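PDB 1PXZ: pectate lyase 1 from Juniperus ashei, which cleaves pectate by calcium-dependent elimination, though with low activity, and is the major allergen of cedar pollen. Local coordinates for residues P50-R64 with I78-I92. Residues are numbered along the deposited sequence; the frame is centred on the assembly and turned at random.
Sequences PVNPTPGTLRYGATR and IKLKMPLYVAGHKTI
Helix 58-63 lies across the N-terminal end of the parallel beta-helix with A62 and T63 set against V86 and A87 (CA atoms 5.0 and 5.2 Å apart); its axis runs at 149° to strand 90-92. It covers the turn 78-92, whose strand 84-85 is the outermost of its sheet. Polar bonds join the two segments at three places. At one end R59 reaches down with its guanidinium edge-on: NH1 gives a nearly straight bond to P83 O (3.0 Å), and NH2 a more bent one to M82 O (2.9 Å), meeting that oxygen from above its carbonyl plane. The bend at chi3 (-60°) turns the group into line with both oxygens, and the salt bridge from NE to D48 fixes it further. L84 CD1 lies over one face of the guanidinium and P50 CA over the other, while the ring of P50 crosses M82 at about a right angle, CG to CG 3.7 Å. In the middle the contact is apolar. The two methyls of L84 part: its side chain and that of R59 pass in opposite directions, CD1 lying against R59 CG and touching A62 CB, whereas CD2 meets L58 CD2 at 3.8 Å. L58 also touches I78 and, more loosely, I92, and packs on F72 of strand 68-72. Further along the turn, A87 N gives a nearly straight bond to A62 O (2.9 Å). K90 folds back through bends at chi2 and chi4, its ammonium gathering the carbonyls of G88 and K66 and, from above the carbonyl plane, R64 O, with NZ at 2.7 Å.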
loop_
_atom_site.group_PDB
_atom_site.type_symbol
_atom_site.label_atom_id
_atom_site.label_comp_id
_atom_site.label_asym_id
_atom_site.label_seq_id
_atom_site.Cartn_x
_atom_site.Cartn_y
_atom_site.Cartn_z
ATOM N N PRO A 50 -16.731 -15.850 -10.016
ATOM C CA PRO A 50 -15.287 -15.990 -10.137
ATOM C C PRO A 50 -14.798 -16.603 -11.443
ATOM O O PRO A 50 -13.702 -16.230 -11.885
ATOM C CB PRO A 50 -14.909 -16.931 -8.981
ATOM C CG PRO A 50 -16.112 -17.123 -8.147
ATOM C CD PRO A 50 -17.292 -16.490 -8.813
ATOM N N VAL A 51 -15.544 -17.514 -12.056
ATOM C CA VAL A 51 -15.022 -18.234 -13.220
ATOM C C VAL A 51 -15.552 -17.700 -14.545
ATOM O O VAL A 51 -15.084 -18.063 -15.635
ATOM C CB VAL A 51 -15.338 -19.739 -13.147
ATOM C CG1 VAL A 51 -14.575 -20.395 -12.003
ATOM C CG2 VAL A 51 -16.846 -19.974 -13.013
ATOM N N ASN A 52 -16.542 -16.819 -14.471
ATOM C CA ASN A 52 -17.222 -16.339 -15.675
ATOM C C ASN A 52 -17.908 -15.026 -15.326
ATOM O O ASN A 52 -19.139 -14.952 -15.298
ATOM C CB ASN A 52 -18.223 -17.412 -16.145
ATOM C CG ASN A 52 -18.661 -17.240 -17.573
ATOM O OD1 ASN A 52 -18.433 -16.163 -18.144
ATOM N ND2 ASN A 52 -19.280 -18.223 -18.223
ATOM N N PRO A 53 -17.126 -13.992 -15.014
ATOM C CA PRO A 53 -17.699 -12.707 -14.594
ATOM C C PRO A 53 -18.523 -12.038 -15.678
ATOM O O PRO A 53 -18.214 -12.099 -16.866
ATOM C CB PRO A 53 -16.465 -11.860 -14.264
ATOM C CG PRO A 53 -15.339 -12.513 -15.002
ATOM C CD PRO A 53 -15.652 -13.990 -15.024
ATOM N N THR A 54 -19.589 -11.360 -15.297
ATOM C CA THR A 54 -20.468 -10.748 -16.287
ATOM C C THR A 54 -20.304 -9.233 -16.360
ATOM O O THR A 54 -19.993 -8.583 -15.350
ATOM C CB THR A 54 -21.937 -11.103 -15.969
ATOM O OG1 THR A 54 -22.811 -10.355 -16.827
ATOM C CG2 THR A 54 -22.301 -10.701 -14.559
ATOM N N PRO A 55 -20.546 -8.672 -17.537
ATOM C CA PRO A 55 -20.436 -7.225 -17.751
ATOM C C PRO A 55 -21.170 -6.436 -16.683
ATOM O O PRO A 55 -22.299 -6.789 -16.315
ATOM C CB PRO A 55 -21.107 -7.033 -19.125
ATOM C CG PRO A 55 -20.744 -8.314 -19.828
ATOM C CD PRO A 55 -20.956 -9.381 -18.780
ATOM N N GLY A 56 -20.524 -5.396 -16.150
ATOM C CA GLY A 56 -21.180 -4.633 -15.101
ATOM C C GLY A 56 -20.623 -4.962 -13.729
ATOM O O GLY A 56 -20.837 -4.181 -12.799
ATOM N N THR A 57 -19.946 -6.092 -13.574
ATOM C CA THR A 57 -19.433 -6.435 -12.245
ATOM C C THR A 57 -17.995 -5.965 -12.095
ATOM O O THR A 57 -17.338 -5.643 -13.091
ATOM C CB THR A 57 -19.452 -7.953 -11.952
ATOM O OG1 THR A 57 -18.717 -8.628 -12.980
ATOM C CG2 THR A 57 -20.894 -8.447 -11.948
ATOM N N LEU A 58 -17.516 -5.954 -10.851
ATOM C CA LEU A 58 -16.136 -5.504 -10.623
ATOM C C LEU A 58 -15.146 -6.464 -11.247
ATOM O O LEU A 58 -14.151 -6.092 -11.890
ATOM C CB LEU A 58 -15.935 -5.359 -9.108
ATOM C CG LEU A 58 -14.498 -5.048 -8.678
ATOM C CD1 LEU A 58 -14.023 -3.769 -9.343
ATOM C CD2 LEU A 58 -14.411 -4.949 -7.153
ATOM N N ARG A 59 -15.376 -7.781 -11.084
ATOM C CA ARG A 59 -14.391 -8.732 -11.600
ATOM C C ARG A 59 -14.318 -8.689 -13.116
ATOM O O ARG A 59 -13.239 -8.826 -13.684
ATOM C CB ARG A 59 -14.672 -10.161 -11.139
ATOM C CG ARG A 59 -13.588 -11.165 -11.565
ATOM C CD ARG A 59 -14.022 -12.558 -11.101
ATOM N NE ARG A 59 -14.198 -12.632 -9.650
ATOM C CZ ARG A 59 -13.223 -12.939 -8.807
ATOM N NH1 ARG A 59 -11.991 -13.201 -9.237
ATOM N NH2 ARG A 59 -13.484 -12.987 -7.513
ATOM N N TYR A 60 -15.447 -8.493 -13.801
ATOM C CA TYR A 60 -15.325 -8.349 -15.261
ATOM C C TYR A 60 -14.417 -7.192 -15.623
ATOM O O TYR A 60 -13.527 -7.287 -16.453
ATOM C CB TYR A 60 -16.720 -8.127 -15.855
ATOM C CG TYR A 60 -16.767 -8.019 -17.369
ATOM C CD1 TYR A 60 -16.942 -9.151 -18.157
ATOM C CD2 TYR A 60 -16.646 -6.793 -18.010
ATOM C CE1 TYR A 60 -16.989 -9.075 -19.546
ATOM C CE2 TYR A 60 -16.690 -6.707 -19.390
ATOM C CZ TYR A 60 -16.862 -7.840 -20.147
ATOM O OH TYR A 60 -16.904 -7.705 -21.519
ATOM N N GLY A 61 -14.624 -6.004 -15.060
ATOM C CA GLY A 61 -13.738 -4.937 -15.535
ATOM C C GLY A 61 -12.301 -5.164 -15.107
ATOM O O GLY A 61 -11.357 -4.864 -15.846
ATOM N N ALA A 62 -12.115 -5.692 -13.897
ATOM C CA ALA A 62 -10.748 -5.853 -13.373
ATOM C C ALA A 62 -9.953 -6.891 -14.139
ATOM O O ALA A 62 -8.727 -6.870 -14.137
ATOM C CB ALA A 62 -10.817 -6.214 -11.895
ATOM N N THR A 63 -10.609 -7.842 -14.829
ATOM C CA THR A 63 -9.858 -8.879 -15.512
ATOM C C THR A 63 -9.684 -8.618 -17.009
ATOM O O THR A 63 -9.072 -9.451 -17.695
ATOM C CB THR A 63 -10.546 -10.263 -15.370
ATOM O OG1 THR A 63 -11.921 -10.125 -15.756
ATOM C CG2 THR A 63 -10.520 -10.723 -13.918
ATOM N N ARG A 64 -10.204 -7.511 -17.532
ATOM C CA ARG A 64 -10.052 -7.314 -18.975
ATOM C C ARG A 64 -8.588 -7.084 -19.318
ATOM O O ARG A 64 -7.799 -6.541 -18.535
ATOM C CB ARG A 64 -10.889 -6.140 -19.482
ATOM C CG ARG A 64 -12.390 -6.283 -19.398
ATOM C CD ARG A 64 -12.971 -7.541 -20.035
ATOM N NE ARG A 64 -12.950 -8.632 -19.057
ATOM C CZ ARG A 64 -13.278 -9.894 -19.303
ATOM N NH1 ARG A 64 -13.681 -10.298 -20.509
ATOM N NH2 ARG A 64 -13.206 -10.787 -18.325
ATOM N N ILE A 78 -19.212 -4.836 -1.434
ATOM C CA ILE A 78 -19.045 -6.008 -2.302
ATOM C C ILE A 78 -18.375 -7.138 -1.538
ATOM O O ILE A 78 -17.336 -6.943 -0.897
ATOM C CB ILE A 78 -18.221 -5.666 -3.563
ATOM C CG1 ILE A 78 -18.894 -4.698 -4.528
ATOM C CG2 ILE A 78 -17.806 -6.960 -4.254
ATOM C CD1 ILE A 78 -17.984 -4.050 -5.549
ATOM N N LYS A 79 -18.998 -8.319 -1.599
ATOM C CA LYS A 79 -18.399 -9.496 -0.975
ATOM C C LYS A 79 -17.959 -10.460 -2.079
ATOM O O LYS A 79 -18.788 -11.073 -2.764
ATOM C CB LYS A 79 -19.330 -10.212 0.013
ATOM C CG LYS A 79 -18.662 -11.420 0.684
ATOM C CD LYS A 79 -19.563 -12.062 1.731
ATOM C CE LYS A 79 -18.870 -13.202 2.455
ATOM N NZ LYS A 79 -19.789 -14.013 3.303
ATOM N N LEU A 80 -16.650 -10.588 -2.265
ATOM C CA LEU A 80 -16.178 -11.462 -3.343
ATOM C C LEU A 80 -16.231 -12.931 -2.971
ATOM O O LEU A 80 -16.129 -13.306 -1.795
ATOM C CB LEU A 80 -14.746 -11.079 -3.733
ATOM C CG LEU A 80 -14.563 -9.653 -4.246
ATOM C CD1 LEU A 80 -13.083 -9.294 -4.231
ATOM C CD2 LEU A 80 -15.138 -9.500 -5.646
ATOM N N LYS A 81 -16.357 -13.804 -3.977
ATOM C CA LYS A 81 -16.468 -15.224 -3.681
ATOM C C LYS A 81 -15.118 -15.935 -3.753
ATOM O O LYS A 81 -14.975 -17.018 -3.196
ATOM C CB LYS A 81 -17.406 -15.934 -4.651
ATOM C CG LYS A 81 -18.873 -15.523 -4.579
ATOM C CD LYS A 81 -19.688 -16.505 -5.402
ATOM C CE LYS A 81 -21.183 -16.287 -5.263
ATOM N NZ LYS A 81 -21.592 -14.886 -5.527
ATOM N N MET A 82 -14.175 -15.319 -4.461
ATOM C CA MET A 82 -12.820 -15.827 -4.586
ATOM C C MET A 82 -11.842 -14.650 -4.650
ATOM O O MET A 82 -12.306 -13.527 -4.863
ATOM C CB MET A 82 -12.677 -16.692 -5.840
ATOM C CG MET A 82 -13.453 -18.009 -5.758
ATOM S SD MET A 82 -12.773 -19.173 -4.564
ATOM C CE MET A 82 -11.274 -19.681 -5.409
ATOM N N PRO A 83 -10.554 -14.866 -4.483
ATOM C CA PRO A 83 -9.602 -13.748 -4.647
ATOM C C PRO A 83 -9.812 -13.030 -5.976
ATOM O O PRO A 83 -10.055 -13.657 -7.006
ATOM C CB PRO A 83 -8.254 -14.478 -4.657
ATOM C CG PRO A 83 -8.489 -15.671 -3.777
ATOM C CD PRO A 83 -9.886 -16.133 -4.147
ATOM N N LEU A 84 -9.794 -11.708 -5.984
ATOM C CA LEU A 84 -9.952 -10.975 -7.231
ATOM C C LEU A 84 -8.569 -10.636 -7.767
ATOM O O LEU A 84 -7.898 -9.813 -7.138
ATOM C CB LEU A 84 -10.735 -9.697 -6.996
ATOM C CG LEU A 84 -10.765 -8.697 -8.153
ATOM C CD1 LEU A 84 -11.206 -9.365 -9.446
ATOM C CD2 LEU A 84 -11.678 -7.528 -7.804
ATOM N N TYR A 85 -8.199 -11.265 -8.873
ATOM C CA TYR A 85 -6.963 -10.902 -9.552
ATOM C C TYR A 85 -7.222 -9.727 -10.486
ATOM O O TYR A 85 -8.121 -9.787 -11.328
ATOM C CB TYR A 85 -6.434 -12.114 -10.317
ATOM C CG TYR A 85 -5.798 -13.069 -9.338
ATOM C CD1 TYR A 85 -4.466 -12.899 -8.991
ATOM C CD2 TYR A 85 -6.545 -14.099 -8.790
ATOM C CE1 TYR A 85 -3.863 -13.758 -8.095
ATOM C CE2 TYR A 85 -5.938 -14.959 -7.892
ATOM C CZ TYR A 85 -4.614 -14.783 -7.555
ATOM O OH TYR A 85 -4.015 -15.644 -6.660
ATOM N N VAL A 86 -6.447 -8.671 -10.303
ATOM C CA VAL A 86 -6.598 -7.428 -11.041
ATOM C C VAL A 86 -5.548 -7.380 -12.154
ATOM O O VAL A 86 -4.336 -7.434 -11.888
ATOM C CB VAL A 86 -6.461 -6.176 -10.157
ATOM C CG1 VAL A 86 -6.582 -4.913 -11.020
ATOM C CG2 VAL A 86 -7.496 -6.106 -9.039
ATOM N N ALA A 87 -5.953 -7.284 -13.407
ATOM C CA ALA A 87 -5.020 -7.272 -14.532
ATOM C C ALA A 87 -4.180 -6.010 -14.574
ATOM O O ALA A 87 -4.400 -5.011 -13.881
ATOM C CB ALA A 87 -5.844 -7.455 -15.815
ATOM N N GLY A 88 -3.158 -5.951 -15.430
ATOM C CA GLY A 88 -2.379 -4.704 -15.487
ATOM C C GLY A 88 -3.121 -3.608 -16.239
ATOM O O GLY A 88 -4.141 -3.904 -16.878
ATOM N N HIS A 89 -2.626 -2.380 -16.163
ATOM C CA HIS A 89 -3.233 -1.214 -16.799
ATOM C C HIS A 89 -4.670 -1.045 -16.344
ATOM O O HIS A 89 -5.630 -0.956 -17.103
ATOM C CB HIS A 89 -3.142 -1.337 -18.334
ATOM C CG HIS A 89 -1.684 -1.200 -18.715
ATOM N ND1 HIS A 89 -0.845 -2.261 -18.889
ATOM C CD2 HIS A 89 -0.949 -0.079 -18.897
ATOM C CE1 HIS A 89 0.367 -1.813 -19.196
ATOM N NE2 HIS A 89 0.320 -0.500 -19.206
ATOM N N LYS A 90 -4.828 -1.031 -15.015
ATOM C CA LYS A 90 -6.157 -0.843 -14.453
ATOM C C LYS A 90 -6.081 0.234 -13.367
ATOM O O LYS A 90 -5.059 0.245 -12.681
ATOM C CB LYS A 90 -6.704 -2.108 -13.792
ATOM C CG LYS A 90 -6.969 -3.291 -14.714
ATOM C CD LYS A 90 -8.056 -2.963 -15.721
ATOM C CE LYS A 90 -8.222 -4.103 -16.725
ATOM N NZ LYS A 90 -7.045 -4.098 -17.662
ATOM N N THR A 91 -7.109 1.048 -13.227
ATOM C CA THR A 91 -7.334 1.877 -12.046
ATOM C C THR A 91 -8.642 1.401 -11.421
ATOM O O THR A 91 -9.608 1.215 -12.167
ATOM C CB THR A 91 -7.434 3.370 -12.374
ATOM O OG1 THR A 91 -6.151 3.759 -12.896
ATOM C CG2 THR A 91 -7.733 4.190 -11.129
ATOM N N ILE A 92 -8.629 1.178 -10.118
ATOM C CA ILE A 92 -9.948 1.026 -9.439
ATOM C C ILE A 92 -10.090 2.288 -8.611
ATOM O O ILE A 92 -9.290 2.511 -7.705
ATOM C CB ILE A 92 -10.010 -0.282 -8.663
ATOM C CG1 ILE A 92 -9.600 -1.474 -9.557
ATOM C CG2 ILE A 92 -11.374 -0.477 -8.014
ATOM C CD1 ILE A 92 -9.718 -2.819 -8.845
HETATM O O HOH W 1 -9.754 -12.408 -11.006
#